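Local coordinates for protein phosphoribosylaminoimidazole-succinocarboxamide synthase (Saccharomyces cerevisiae, PDB 2CNQ) that catalyses the ATP-dependent joining of L-aspartate to 4-carboxy-5-aminoimidazole ribotide, forming SAICAR in de novo purine biosynthesis, at residues A[61-66]-A[203-208]; A[116-121]-A[169-174]; A[178-181]-A[187-190]. All coordinates share one frame; numbering follows the deposited sequence. Where two conformers were deposited one is given.

Contact 1 of 3, residues A[61-66]-A[203-208]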
loop_
_atom_site.group_PDB
_atom_site.type_symbol
_atom_site.label_atom_id
_atom_site.label_comp_id
_atom_site.label_asym_id
_atom_site.label_seq_id
_atom_site.Cartn_x
_atom_site.Cartn_y
_atom_site.Cartn_z
ATOM N N SER A 61 3.791 -6.298 4.140
ATOM C CA SER A 61 2.459 -6.779 3.883
ATOM C C SER A 61 2.201 -8.045 4.620
ATOM O O SER A 61 1.154 -8.211 5.204
ATOM C CB SER A 61 2.260 -7.041 2.415
ATOM O OG SER A 61 2.213 -5.860 1.665
ATOM N N GLU A 62 3.133 -8.973 4.548
ATOM C CA GLU A 62 2.947 -10.226 5.236
ATOM C C GLU A 62 2.751 -10.036 6.697
ATOM O O GLU A 62 1.933 -10.690 7.314
ATOM C CB GLU A 62 4.107 -11.153 4.974
ATOM C CG GLU A 62 4.158 -11.641 3.544
ATOM C CD GLU A 62 5.270 -12.554 3.368
ATOM O OE1 GLU A 62 5.060 -13.768 3.557
ATOM O OE2 GLU A 62 6.363 -12.066 3.130
ATOM N N PHE A 63 3.502 -9.114 7.277
ATOM C CA PHE A 63 3.346 -8.826 8.678
ATOM C C PHE A 63 1.928 -8.420 8.979
ATOM O O PHE A 63 1.310 -8.890 9.911
ATOM C CB PHE A 63 4.300 -7.731 9.088
ATOM C CG PHE A 63 4.011 -7.205 10.434
ATOM C CD1 PHE A 63 3.214 -6.104 10.581
ATOM C CD2 PHE A 63 4.483 -7.835 11.561
ATOM C CE1 PHE A 63 2.884 -5.639 11.824
ATOM C CE2 PHE A 63 4.162 -7.369 12.793
ATOM C CZ PHE A 63 3.339 -6.283 12.917
ATOM N N TRP A 64 1.400 -7.510 8.170
ATOM C CA TRP A 64 0.068 -7.032 8.427
ATOM C C TRP A 64 -0.971 -8.052 8.108
ATOM O O TRP A 64 -1.984 -8.113 8.789
ATOM C CB TRP A 64 -0.193 -5.769 7.680
ATOM C CG TRP A 64 0.589 -4.625 8.140
ATOM C CD1 TRP A 64 1.524 -3.991 7.433
ATOM C CD2 TRP A 64 0.479 -3.928 9.381
ATOM N NE1 TRP A 64 2.035 -2.941 8.148
ATOM C CE2 TRP A 64 1.374 -2.869 9.337
ATOM C CE3 TRP A 64 -0.293 -4.102 10.517
ATOM C CZ2 TRP A 64 1.477 -1.943 10.349
ATOM C CZ3 TRP A 64 -0.171 -3.187 11.526
ATOM C CH2 TRP A 64 0.705 -2.138 11.449
ATOM N N PHE A 65 -0.780 -8.838 7.066
ATOM C CA PHE A 65 -1.737 -9.882 6.789
ATOM C C PHE A 65 -1.862 -10.791 7.980
ATOM O O PHE A 65 -2.943 -11.198 8.339
ATOM C CB PHE A 65 -1.336 -10.681 5.569
ATOM C CG PHE A 65 -1.621 -10.014 4.270
ATOM C CD1 PHE A 65 -2.894 -9.595 3.972
ATOM C CD2 PHE A 65 -0.647 -9.878 3.311
ATOM C CE1 PHE A 65 -3.163 -9.031 2.761
ATOM C CE2 PHE A 65 -0.918 -9.306 2.108
ATOM C CZ PHE A 65 -2.171 -8.867 1.848
ATOM N N LYS A 66 -0.734 -11.099 8.593
ATOM C CA LYS A 66 -0.730 -11.958 9.730
ATOM C C LYS A 66 -1.353 -11.257 10.914
ATOM O O LYS A 66 -2.098 -11.866 11.668
ATOM C CB LYS A 66 0.696 -12.359 10.009
ATOM C CG LYS A 66 0.833 -13.289 11.190
ATOM C CD LYS A 66 2.257 -13.696 11.446
ATOM C CE LYS A 66 2.868 -14.491 10.306
ATOM N NZ LYS A 66 2.123 -15.730 9.946
ATOM N N LYS A 203 -3.625 1.189 13.556
ATOM C CA LYS A 203 -3.245 2.481 14.058
ATOM C C LYS A 203 -2.890 2.390 15.512
ATOM O O LYS A 203 -1.905 2.933 15.957
ATOM C CB LYS A 203 -4.389 3.465 13.866
ATOM C CG LYS A 203 -4.072 4.860 14.342
ATOM C CD LYS A 203 -5.243 5.828 14.454
ATOM C CE LYS A 203 -6.551 5.253 15.009
ATOM N NZ LYS A 203 -6.686 5.323 16.486
ATOM N N ASP A 204 -3.708 1.714 16.282
ATOM C CA ASP A 204 -3.469 1.648 17.706
ATOM C C ASP A 204 -2.210 0.876 17.972
ATOM O O ASP A 204 -1.414 1.254 18.800
ATOM C CB ASP A 204 -4.638 1.038 18.401
ATOM C CG ASP A 204 -5.812 1.958 18.445
ATOM O OD1 ASP A 204 -6.881 1.464 18.827
ATOM O OD2 ASP A 204 -5.673 3.151 18.120
ATOM N N TYR A 205 -2.018 -0.205 17.250
ATOM C CA TYR A 205 -0.837 -0.996 17.382
ATOM C C TYR A 205 0.376 -0.184 17.039
ATOM O O TYR A 205 1.376 -0.188 17.736
ATOM C CB TYR A 205 -0.954 -2.210 16.477
ATOM C CG TYR A 205 0.346 -2.883 16.261
ATOM C CD1 TYR A 205 0.874 -3.762 17.164
ATOM C CD2 TYR A 205 1.079 -2.582 15.136
ATOM C CE1 TYR A 205 2.110 -4.327 16.935
ATOM C CE2 TYR A 205 2.295 -3.110 14.907
ATOM C CZ TYR A 205 2.808 -3.994 15.811
ATOM O OH TYR A 205 4.033 -4.542 15.644
ATOM N N ALA A 206 0.322 0.488 15.914
ATOM C CA ALA A 206 1.450 1.248 15.467
ATOM C C ALA A 206 1.766 2.370 16.416
ATOM O O ALA A 206 2.920 2.681 16.628
ATOM C CB ALA A 206 1.213 1.779 14.099
ATOM N N LYS A 207 0.740 3.000 16.953
ATOM C CA LYS A 207 0.968 4.126 17.818
ATOM C C LYS A 207 1.780 3.706 19.006
ATOM O O LYS A 207 2.667 4.434 19.433
ATOM C CB LYS A 207 -0.332 4.744 18.268
ATOM C CG LYS A 207 -0.162 6.048 19.035
ATOM C CD LYS A 207 0.583 7.111 18.298
ATOM C CE LYS A 207 0.513 8.454 19.000
ATOM N NZ LYS A 207 1.236 8.373 20.288
ATOM N N GLU A 208 1.506 2.540 19.541
ATOM C CA GLU A 208 2.242 2.080 20.687
ATOM C C GLU A 208 3.676 1.815 20.306
ATOM O O GLU A 208 4.558 1.966 21.124
ATOM C CB GLU A 208 1.572 0.862 21.262
ATOM C CG GLU A 208 2.167 0.392 22.552
ATOM C CD GLU A 208 3.411 -0.435 22.382
ATOM O OE1 GLU A 208 3.613 -1.061 21.332
ATOM O OE2 GLU A 208 4.192 -0.494 23.345
#
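A first torsion of 169° turns the ring of Phe-63 away from its own backbone N, and Tyr-205 adopts much the same setting. Each ring is thereby sent out from its helix to meet the other in between. With Trp-64 they form an aromatic cluster that joins helix 53-67 to helix 185-209. The backbones stay well apart: the nearest CA atoms, of Trp-64 and Tyr-205, are separated by 10.8 Å. Rings fill that distance.

Phe-63 and Tyr-205 approach from opposite directions. Their planes make 37°, an oblique meeting. The CZ corner of Phe-63 touches the phenol end, 3.3 Å from OH of Tyr-205. Trp-64 meets the same ring along its CD2-CE2 side. Its six-membered ring is turned 85° from that of Tyr-205, and the two meet obliquely. CH2 of Trp-64 lies 3.7 Å from CD2 of Tyr-205. CE2 of Tyr-205 lies near both Phe-63 and Trp-64.

Leu-299 of helix 282-300 satisfies the polar end of Tyr-205, whose OH is hydrogen-bonded to the carbonyl O of Leu-299. Phe-67 adds a further ring beside both Tyr-205 and Trp-64. Glu-62 and Lys-66, on the same helix as Phe-63, belong to a separate nucleotide pocket. Within helix 53-67, CD1 of Phe-63 sits 3.7 Å above one face of the Trp-64 ring, toward its rim.

Contact 2 of 3, residues A[116-121]-A[169-174]. With ADP (adenosine-5'-diphosphate), chain F; AMZ (aminoimidazole 4-carboxamide ribonucleotide), chain C.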
loop_
_atom_site.group_PDB
_atom_site.type_symbol
_atom_site.label_atom_id
_atom_site.label_comp_id
_atom_site.label_asym_id
_atom_site.label_seq_id
_atom_site.Cartn_x
_atom_site.Cartn_y
_atom_site.Cartn_z
ATOM N N PRO A 116 -13.551 -2.152 -6.854
ATOM C CA PRO A 116 -12.859 -1.171 -7.649
ATOM C C PRO A 116 -12.727 0.173 -6.964
ATOM O O PRO A 116 -13.197 1.197 -7.437
ATOM C CB PRO A 116 -13.728 -1.069 -8.881
ATOM C CG PRO A 116 -15.081 -1.293 -8.332
ATOM C CD PRO A 116 -14.886 -2.415 -7.404
ATOM N N LEU A 117 -12.092 0.161 -5.826
ATOM C CA LEU A 117 -11.861 1.348 -5.042
ATOM C C LEU A 117 -10.502 1.282 -4.466
ATOM O O LEU A 117 -10.028 0.222 -4.114
ATOM C CB LEU A 117 -12.809 1.415 -3.860
ATOM C CG LEU A 117 -14.279 1.481 -4.180
ATOM C CD1 LEU A 117 -15.079 1.280 -2.927
ATOM C CD2 LEU A 117 -14.614 2.799 -4.827
ATOM N N GLU A 118 -9.885 2.419 -4.319
ATOM C CA GLU A 118 -8.787 2.558 -3.399
ATOM C C GLU A 118 -9.431 2.811 -2.067
ATOM O O GLU A 118 -10.108 3.801 -1.862
ATOM C CB GLU A 118 -7.903 3.709 -3.748
ATOM C CG GLU A 118 -7.387 3.716 -5.126
ATOM C CD GLU A 118 -6.487 2.571 -5.475
ATOM O OE1 GLU A 118 -5.979 2.620 -6.615
ATOM O OE2 GLU A 118 -6.251 1.637 -4.716
ATOM N N VAL A 119 -9.278 1.867 -1.174
ATOM C CA VAL A 119 -9.973 1.900 0.098
ATOM C C VAL A 119 -9.094 2.623 1.069
ATOM O O VAL A 119 -8.357 2.034 1.829
ATOM C CB VAL A 119 -10.332 0.502 0.525
ATOM C CG1 VAL A 119 -11.023 0.508 1.855
ATOM C CG2 VAL A 119 -11.205 -0.157 -0.528
ATOM N N ILE A 120 -9.146 3.932 0.989
ATOM C CA ILE A 120 -8.324 4.777 1.800
ATOM C C ILE A 120 -9.021 5.040 3.091
ATOM O O ILE A 120 -10.200 5.341 3.132
ATOM C CB ILE A 120 -8.021 6.058 1.085
ATOM C CG1 ILE A 120 -7.222 5.773 -0.162
ATOM C CG2 ILE A 120 -7.324 7.048 1.969
ATOM C CD1 ILE A 120 -7.269 6.887 -1.151
ATOM N N VAL A 121 -8.277 4.929 4.172
ATOM C CA VAL A 121 -8.711 5.348 5.474
ATOM C C VAL A 121 -7.761 6.382 5.958
ATOM O O VAL A 121 -6.571 6.209 5.878
ATOM C CB VAL A 121 -8.780 4.197 6.461
ATOM C CG1 VAL A 121 -9.261 4.710 7.796
ATOM C CG2 VAL A 121 -9.677 3.129 5.955
ATOM N N GLU A 169 -6.630 8.469 -15.453
ATOM C CA GLU A 169 -5.261 8.948 -15.286
ATOM C C GLU A 169 -4.776 8.825 -13.838
ATOM O O GLU A 169 -4.019 7.922 -13.508
ATOM C CB GLU A 169 -5.163 10.399 -15.759
ATOM N N HIS A 170 -5.198 9.745 -12.982
ATOM C CA HIS A 170 -4.946 9.630 -11.563
ATOM C C HIS A 170 -6.209 9.198 -10.898
ATOM O O HIS A 170 -7.293 9.469 -11.385
ATOM C CB HIS A 170 -4.554 10.968 -10.989
ATOM C CG HIS A 170 -3.374 11.557 -11.645
ATOM N ND1 HIS A 170 -2.156 10.921 -11.649
ATOM C CD2 HIS A 170 -3.204 12.728 -12.293
ATOM C CE1 HIS A 170 -1.284 11.673 -12.291
ATOM N NE2 HIS A 170 -1.891 12.777 -12.686
ATOM N N ASP A 171 -6.081 8.531 -9.772
ATOM C CA ASP A 171 -7.229 8.169 -9.016
ATOM C C ASP A 171 -7.980 9.429 -8.648
ATOM O O ASP A 171 -7.398 10.475 -8.403
ATOM C CB ASP A 171 -6.828 7.479 -7.746
ATOM C CG ASP A 171 -6.119 6.189 -7.968
ATOM O OD1 ASP A 171 -6.162 5.617 -9.057
ATOM O OD2 ASP A 171 -5.533 5.729 -6.997
ATOM N N GLU A 172 -9.281 9.293 -8.523
ATOM C CA GLU A 172 -10.132 10.406 -8.180
ATOM C C GLU A 172 -10.701 10.177 -6.812
ATOM O O GLU A 172 -11.292 9.153 -6.578
ATOM C CB GLU A 172 -11.268 10.498 -9.177
ATOM C CG GLU A 172 -10.824 10.879 -10.550
ATOM C CD GLU A 172 -11.956 10.964 -11.551
ATOM O OE1 GLU A 172 -11.823 11.740 -12.523
ATOM O OE2 GLU A 172 -12.968 10.254 -11.388
ATOM N N ASN A 173 -10.566 11.145 -5.928
ATOM C CA ASN A 173 -11.202 11.045 -4.657
ATOM C C ASN A 173 -12.677 11.148 -4.830
ATOM O O ASN A 173 -13.159 12.053 -5.479
ATOM C CB ASN A 173 -10.757 12.153 -3.743
ATOM C CG ASN A 173 -9.368 12.017 -3.272
ATOM O OD1 ASN A 173 -8.804 12.990 -2.759
ATOM N ND2 ASN A 173 -8.811 10.878 -3.383
ATOM N N ILE A 174 -13.408 10.239 -4.241
ATOM C CA ILE A 174 -14.827 10.232 -4.357
ATOM C C ILE A 174 -15.419 10.096 -2.985
ATOM O O ILE A 174 -14.804 9.633 -2.044
ATOM C CB ILE A 174 -15.305 9.110 -5.275
ATOM C CG1 ILE A 174 -14.791 7.755 -4.869
ATOM C CG2 ILE A 174 -14.982 9.439 -6.701
ATOM C CD1 ILE A 174 -15.450 6.632 -5.533
HETATM P PB ADP F . 1.786 6.198 -7.435
HETATM O O1B ADP F . 2.252 5.723 -8.771
HETATM O O2B ADP F . 0.309 6.038 -7.202
HETATM O O3B ADP F . 2.676 5.652 -6.342
HETATM P PA ADP F . 1.460 8.237 -5.897
HETATM O O1A ADP F . 2.010 9.522 -5.411
HETATM O O2A ADP F . 1.670 7.241 -4.817
HETATM O O3A ADP F . 1.944 7.793 -7.329
HETATM O "O5'" ADP F . -0.088 8.298 -6.122
HETATM C "C5'" ADP F . -0.935 8.288 -4.993
HETATM C "C4'" ADP F . -2.389 8.559 -5.321
HETATM O "O4'" ADP F . -2.474 9.901 -5.787
HETATM C "C3'" ADP F . -2.863 7.636 -6.414
HETATM O "O3'" ADP F . -4.240 7.359 -6.236
HETATM C "C2'" ADP F . -2.634 8.472 -7.633
HETATM O "O2'" ADP F . -3.526 8.124 -8.660
HETATM C "C1'" ADP F . -2.928 9.865 -7.127
HETATM N N9 ADP F . -2.208 10.899 -7.861
HETATM C C8 ADP F . -0.966 10.785 -8.299
HETATM N N7 ADP F . -0.584 11.893 -8.946
HETATM C C5 ADP F . -1.603 12.735 -8.900
HETATM C C6 ADP F . -1.776 14.079 -9.406
HETATM N N6 ADP F . -0.753 14.665 -10.074
HETATM N N1 ADP F . -2.976 14.645 -9.179
HETATM C C2 ADP F . -3.980 14.005 -8.508
HETATM N N3 ADP F . -3.865 12.753 -8.007
HETATM C C4 ADP F . -2.698 12.089 -8.181
HETATM O O5 AMZ C . -1.469 3.453 -4.585
HETATM C C6 AMZ C . -2.426 4.198 -4.615
HETATM N N2 AMZ C . -3.230 4.320 -5.665
HETATM C C3A AMZ C . -2.771 5.003 -3.459
HETATM C C7A AMZ C . -2.070 5.065 -2.294
HETATM N N3 AMZ C . -0.987 4.399 -1.851
HETATM N N1 AMZ C . -3.825 5.836 -3.394
HETATM C C5 AMZ C . -3.789 6.395 -2.205
HETATM N N AMZ C . -2.710 5.945 -1.526
HETATM C C1 AMZ C . -2.377 6.281 -0.164
HETATM C C2 AMZ C . -1.366 7.380 -0.029
HETATM C C3 AMZ C . -1.705 7.962 1.313
HETATM O O2 AMZ C . -1.122 7.116 2.277
HETATM O O1 AMZ C . -0.061 6.848 -0.122
HETATM O O AMZ C . -3.547 6.797 0.406
HETATM C C AMZ C . -3.219 7.820 1.334
HETATM C C4 AMZ C . -3.956 9.074 0.998
HETATM O O3 AMZ C . -3.345 9.667 -0.136
HETATM P P AMZ C . -3.837 11.116 -0.588
HETATM O OP1 AMZ C . -5.207 10.964 -1.161
HETATM O O4 AMZ C . -2.823 11.521 -1.632
HETATM O OP2 AMZ C . -3.850 12.028 0.595
HETATM O O HOH W 1 -5.220 3.077 -9.184
#
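Glu-118 and Asp-171 form a carboxylate pair in the substrate site of this SAICAR synthetase. Residues 116-121 lie on strand 113-122 of the mixed sheet, a strand broken along its length. Asp-171 lies in the loop between strand 153-159 and helix 176-183. OE1 of Glu-118 is 3.2 Å from OD2 of Asp-171; both are acceptors, and no hydrogen bond joins them. The first torsion of Glu-118 (-54°) sets CG anti to the carbonyl carbon, near OD2 of Asp-171; a bend at the second then turns the carboxylate. One water is within hydrogen-bonding reach of both, 2.7 Å from OE1 of Glu-118 and from OD1 of Asp-171, but has more acceptors nearby than protons.

Asp-171 also touches both bound nucleotides. Its backbone N donates to O2' of ADP over 2.8 Å, nearly straight at 169°. N2 of AMZ donates to OD2 of Asp-171 over 3.0 Å, more bent at 138°. Ala-165 N is hydrogen-bonded to OD1 of Asp-171.

His-170 lies against one face of the adenine, with C5 of ADP 3.3 Å above the centre of its imidazole. ND1 of His-170 is hydrogen-bonded to Asp-43. With an alanine here, the adenine would probably lose its flat cover and Asp-43 its imidazole partner.

Ile-120 CD1 packs against the AMZ imidazole. Leu-117 and Ile-174 cross at about a right angle, with CD2 of Leu-117 4.0 Å from CD1 of Ile-174.

Contact 3 of 3, residues A[178-181]-A[187-190]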
loop_
_atom_site.group_PDB
_atom_site.type_symbol
_atom_site.label_atom_id
_atom_site.label_comp_id
_atom_site.label_asym_id
_atom_site.label_seq_id
_atom_site.Cartn_x
_atom_site.Cartn_y
_atom_site.Cartn_z
ATOM N N GLN A 178 -20.509 8.086 -3.685
ATOM C CA GLN A 178 -20.127 7.707 -5.027
ATOM C C GLN A 178 -19.515 6.341 -5.053
ATOM O O GLN A 178 -19.746 5.585 -5.967
ATOM C CB GLN A 178 -19.226 8.754 -5.608
ATOM C CG GLN A 178 -18.716 8.429 -6.983
ATOM C CD GLN A 178 -19.788 8.267 -7.996
ATOM O OE1 GLN A 178 -20.726 9.055 -8.052
ATOM N NE2 GLN A 178 -19.605 7.311 -8.881
ATOM N N ALA A 179 -18.758 5.991 -4.035
ATOM C CA ALA A 179 -18.251 4.655 -3.974
ATOM C C ALA A 179 -19.378 3.659 -3.965
ATOM O O ALA A 179 -19.299 2.637 -4.606
ATOM C CB ALA A 179 -17.395 4.479 -2.775
ATOM N N ALA A 180 -20.453 3.977 -3.253
ATOM C CA ALA A 180 -21.592 3.090 -3.207
ATOM C C ALA A 180 -22.269 3.030 -4.548
ATOM O O ALA A 180 -22.819 2.010 -4.896
ATOM C CB ALA A 180 -22.543 3.541 -2.159
ATOM N N GLU A 181 -22.233 4.082 -5.331
ATOM C CA GLU A 181 -22.695 3.992 -6.686
ATOM C C GLU A 181 -21.912 2.985 -7.467
ATOM O O GLU A 181 -22.461 2.261 -8.277
ATOM C CB GLU A 181 -22.606 5.330 -7.367
ATOM C CG GLU A 181 -23.517 6.342 -6.807
ATOM C CD GLU A 181 -24.947 5.943 -6.887
ATOM O OE1 GLU A 181 -25.376 5.526 -7.985
ATOM O OE2 GLU A 181 -25.670 6.040 -5.876
ATOM N N LEU A 187 -22.230 -3.127 0.035
ATOM C CA LEU A 187 -20.838 -3.446 -0.018
ATOM C C LEU A 187 -20.013 -2.251 0.357
ATOM O O LEU A 187 -19.049 -2.374 1.079
ATOM C CB LEU A 187 -20.462 -3.959 -1.383
ATOM C CG LEU A 187 -19.008 -4.350 -1.512
ATOM C CD1 LEU A 187 -18.620 -5.430 -0.521
ATOM C CD2 LEU A 187 -18.733 -4.775 -2.927
ATOM N N SER A 188 -20.370 -1.078 -0.116
ATOM C CA SER A 188 -19.585 0.098 0.215
ATOM C C SER A 188 -19.559 0.345 1.691
ATOM O O SER A 188 -18.542 0.715 2.231
ATOM C CB SER A 188 -20.189 1.319 -0.465
ATOM O OG SER A 188 -19.422 2.505 -0.259
ATOM N N ARG A 189 -20.676 0.169 2.369
ATOM C CA ARG A 189 -20.683 0.368 3.787
ATOM C C ARG A 189 -19.824 -0.690 4.445
ATOM O O ARG A 189 -19.101 -0.381 5.364
ATOM C CB ARG A 189 -22.088 0.295 4.327
ATOM C CG ARG A 189 -22.114 0.634 5.810
ATOM C CD ARG A 189 -23.453 0.412 6.362
ATOM N NE ARG A 189 -23.599 0.858 7.729
ATOM C CZ ARG A 189 -24.086 2.032 8.084
ATOM N NH1 ARG A 189 -24.188 2.315 9.366
ATOM N NH2 ARG A 189 -24.465 2.912 7.185
ATOM N N ARG A 190 -19.912 -1.925 4.000
ATOM C CA ARG A 190 -19.112 -2.955 4.580
ATOM C C ARG A 190 -17.654 -2.652 4.394
ATOM O O ARG A 190 -16.857 -2.859 5.282
ATOM C CB ARG A 190 -19.413 -4.287 3.956
ATOM C CG ARG A 190 -20.734 -4.835 4.344
ATOM C CD ARG A 190 -21.080 -6.025 3.524
ATOM N NE ARG A 190 -20.141 -7.100 3.748
ATOM C CZ ARG A 190 -19.946 -8.121 2.929
ATOM N NH1 ARG A 190 -20.588 -8.205 1.781
ATOM N NH2 ARG A 190 -19.086 -9.065 3.270
#
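Ser-188 packs against Ala-179 and Ala-180 where two consecutive helices, 176-183 and 185-209, run close together near the short turn that joins them. The CA atoms of Ala-180 and Ser-188 are 5.0 Å apart, close for two helices.

Along residues 187-190, Leu-187 comes first. Its side chain touches Ile-115 of strand 113-122 and Ile-229 of strand 228-245, both in the mixed sheet. Ser-188 follows and makes the whole contact with helix 176-183. Its CB lies 3.6 Å from CA of Ala-180. The two CB atoms, of Ser-188 and Ala-180, are 3.7 Å apart. In the conformer described, one of two deposited, OG stands anti to the backbone N (chi1 -176°). That sets OG 3.8 Å from CB of Ala-179. The N of Ala-180 is 3.5 Å from OG of Ser-188, but the angle is too poor for a hydrogen bond.

Next comes Arg-189, whose side chain leads away from helix 176-183; its NE forms a salt bridge with Glu-193 one turn on. NH1 of Arg-190 is hydrogen-bonded to Asn-227, in the turn before strand 228-245, and its side chain touches Ile-229.

No hydrogen bond or salt bridge crosses between the segments. Small side chains pack across the gap, consistent with the close approach of the CA atoms, to which the short link between the helices probably also contributes.

From the N terminus, contact 1 opens first, at 61-66 on helix 53-67, and closes last, at 203-208. The other two contacts lie within its long loop. Contact 2 opens on strand 113-122 and closes at 169-174. Contact 3 then opens at 178-181 and closes the shortest loop at 187-190. Contacts 2 and 3 follow in series, and no loops cross. They also touch: Ile-174 and Leu-117 of contact 2 pack against Ala-179 of contact 3. Contacts 1 and 3 use different parts of helix 185-209, with centres 25 Å apart. This helix thus links helix 53-67 to helix 176-183, beside the substrate-site loop of contact 2.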